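Local structure of beta-glucuronidase (uncultured Clostridium sp., 6U7J) at residues F471-G476 against G508-A513. The protein hydrolyses beta-D-glucuronides as a gut microbial glycoside hydrolase of family 2, and probably releases estrogens from their glucuronide conjugates. Numbering follows the deposited sequence.
Sequences FGWYVG and GADTIA
Trp473 packs against the backbone and side chains of Gly508 to Asp510, so that one indole carries nearly all of this buried loop-to-loop contact. Ahead of it in sequence, Phe471 O and Gly508 N are bridged by a water, which donates to Phe471 O at 2.9 Å and accepts from Gly508 N. Gly472 then turns the chain at a positive phi (86°), its N bonded to Val475 O at 2.8 Å. The turn presents Trp473, whose CG stands anti to the backbone N (chi1 -166°), which sends the indole across the 508-513 backbone: Ala509 CA and Asp510 N lie over one face, both offset toward the rim, and Ala509 CB packs on Trp473 CE3 at 3.5 Å. Asp510 crosses the indole at about a right angle, its CB 3.4 Å from Trp473 CZ2. Although Trp473 NE1 and Asp510 OD1 are close, their angle is poor for a direct bond; a second water in the plane of the ring joins them instead, accepting from Trp473 NE1 at 2.9 Å and donating to Asp510 OD1 at 3.0 Å. OD1 also forms a salt bridge with Lys570, while OD2 takes Lys569 N. Next along, Tyr474 receives the indole edge on its ring face, with Trp473 CD1 over the ring centre, and its OH is hydrogen-bonded to Lys570 NZ, the amine that also pairs with Asp510. Leu562 of the second subunit packs on both aromatics. Both segments are beta-alpha loops at the C-terminal ends of the neighbouring parallel strands 465-468 and 502-506, the end of a TIM barrel that carries the active site, and they lead on to helices 480-498 and 525-540.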
loop_
_atom_site.group_PDB
_atom_site.type_symbol
_atom_site.label_atom_id
_atom_site.label_comp_id
_atom_site.label_asym_id
_atom_site.label_seq_id
_atom_site.Cartn_x
_atom_site.Cartn_y
_atom_site.Cartn_z
ATOM N N PHE B 471 -11.474 1.998 -24.486
ATOM C CA PHE B 471 -10.728 3.161 -24.925
ATOM C C PHE B 471 -10.089 3.837 -23.719
ATOM O O PHE B 471 -10.712 3.986 -22.667
ATOM C CB PHE B 471 -11.649 4.111 -25.683
ATOM C CG PHE B 471 -12.135 3.546 -27.005
ATOM C CD1 PHE B 471 -11.239 3.265 -28.027
ATOM C CD2 PHE B 471 -13.475 3.287 -27.217
ATOM C CE1 PHE B 471 -11.680 2.744 -29.244
ATOM C CE2 PHE B 471 -13.920 2.773 -28.429
ATOM C CZ PHE B 471 -13.024 2.508 -29.441
ATOM N N GLY B 472 -8.830 4.228 -23.872
ATOM C CA GLY B 472 -8.039 4.713 -22.759
ATOM C C GLY B 472 -7.336 3.629 -21.963
ATOM O O GLY B 472 -6.602 3.954 -21.018
ATOM N N TRP B 473 -7.569 2.347 -22.288
ATOM C CA TRP B 473 -6.873 1.263 -21.611
ATOM C C TRP B 473 -6.267 0.289 -22.616
ATOM O O TRP B 473 -5.057 0.319 -22.841
ATOM C CB TRP B 473 -7.800 0.529 -20.638
ATOM C CG TRP B 473 -6.995 -0.336 -19.727
ATOM C CD1 TRP B 473 -6.850 -1.690 -19.795
ATOM C CD2 TRP B 473 -6.162 0.106 -18.643
ATOM N NE1 TRP B 473 -6.008 -2.120 -18.803
ATOM C CE2 TRP B 473 -5.564 -1.037 -18.087
ATOM C CE3 TRP B 473 -5.879 1.360 -18.082
ATOM C CZ2 TRP B 473 -4.684 -0.969 -17.003
ATOM C CZ3 TRP B 473 -5.012 1.425 -16.996
ATOM C CH2 TRP B 473 -4.429 0.272 -16.467
ATOM N N TYR B 474 -7.079 -0.591 -23.218
ATOM C CA TYR B 474 -6.549 -1.506 -24.230
ATOM C C TYR B 474 -6.304 -0.805 -25.562
ATOM O O TYR B 474 -5.453 -1.253 -26.340
ATOM C CB TYR B 474 -7.489 -2.710 -24.431
ATOM C CG TYR B 474 -7.525 -3.614 -23.226
ATOM C CD1 TYR B 474 -6.338 -4.073 -22.643
ATOM C CD2 TYR B 474 -8.735 -3.994 -22.648
ATOM C CE1 TYR B 474 -6.360 -4.897 -21.519
ATOM C CE2 TYR B 474 -8.769 -4.804 -21.528
ATOM C CZ TYR B 474 -7.578 -5.243 -20.964
ATOM O OH TYR B 474 -7.606 -6.044 -19.856
ATOM N N VAL B 475 -7.023 0.285 -25.834
ATOM C CA VAL B 475 -6.811 1.112 -27.021
ATOM C C VAL B 475 -6.433 2.515 -26.564
ATOM O O VAL B 475 -7.187 3.157 -25.820
ATOM C CB VAL B 475 -8.058 1.155 -27.922
ATOM C CG1 VAL B 475 -7.859 2.176 -29.037
ATOM C CG2 VAL B 475 -8.330 -0.220 -28.499
ATOM N N GLY B 476 -5.289 3.006 -27.036
ATOM C CA GLY B 476 -4.821 4.315 -26.629
ATOM C C GLY B 476 -4.587 4.431 -25.132
ATOM O O GLY B 476 -5.087 5.368 -24.503
ATOM N N GLY B 508 -13.403 0.565 -18.432
ATOM C CA GLY B 508 -12.736 0.873 -17.173
ATOM C C GLY B 508 -11.222 0.750 -17.293
ATOM O O GLY B 508 -10.669 0.741 -18.392
ATOM N N ALA B 509 -10.570 0.656 -16.132
ATOM C CA ALA B 509 -9.115 0.759 -16.070
ATOM C C ALA B 509 -8.614 0.113 -14.785
ATOM O O ALA B 509 -9.220 0.296 -13.727
ATOM C CB ALA B 509 -8.676 2.228 -16.133
ATOM N N ASP B 510 -7.511 -0.638 -14.879
ATOM C CA ASP B 510 -6.920 -1.222 -13.681
ATOM C C ASP B 510 -6.416 -0.110 -12.772
ATOM O O ASP B 510 -5.801 0.868 -13.230
ATOM C CB ASP B 510 -5.770 -2.168 -14.026
ATOM C CG ASP B 510 -6.242 -3.502 -14.582
ATOM O OD1 ASP B 510 -6.546 -3.557 -15.796
ATOM O OD2 ASP B 510 -6.298 -4.501 -13.814
ATOM N N THR B 511 -6.685 -0.259 -11.476
ATOM C CA THR B 511 -6.379 0.785 -10.506
ATOM C C THR B 511 -5.836 0.158 -9.233
ATOM O O THR B 511 -6.510 -0.676 -8.615
ATOM C CB THR B 511 -7.628 1.614 -10.213
ATOM O OG1 THR B 511 -8.145 2.093 -11.458
ATOM C CG2 THR B 511 -7.284 2.807 -9.313
ATOM N N ILE B 512 -4.615 0.535 -8.855
ATOM C CA ILE B 512 -4.033 0.066 -7.602
ATOM C C ILE B 512 -4.452 1.027 -6.505
ATOM O O ILE B 512 -4.090 2.208 -6.536
ATOM C CB ILE B 512 -2.505 -0.032 -7.671
ATOM C CG1 ILE B 512 -2.041 -0.850 -8.885
ATOM C CG2 ILE B 512 -1.979 -0.632 -6.363
ATOM C CD1 ILE B 512 -2.544 -2.314 -8.884
ATOM N N ALA B 513 -5.210 0.529 -5.536
ATOM C CA ALA B 513 -5.591 1.366 -4.413
ATOM C C ALA B 513 -4.348 1.994 -3.798
ATOM O O ALA B 513 -3.352 1.312 -3.520
ATOM C CB ALA B 513 -6.354 0.550 -3.366
HETATM O O HOH W 1 -11.668 2.100 -20.754
HETATM O O HOH W 2 -4.901 -4.680 -18.091
#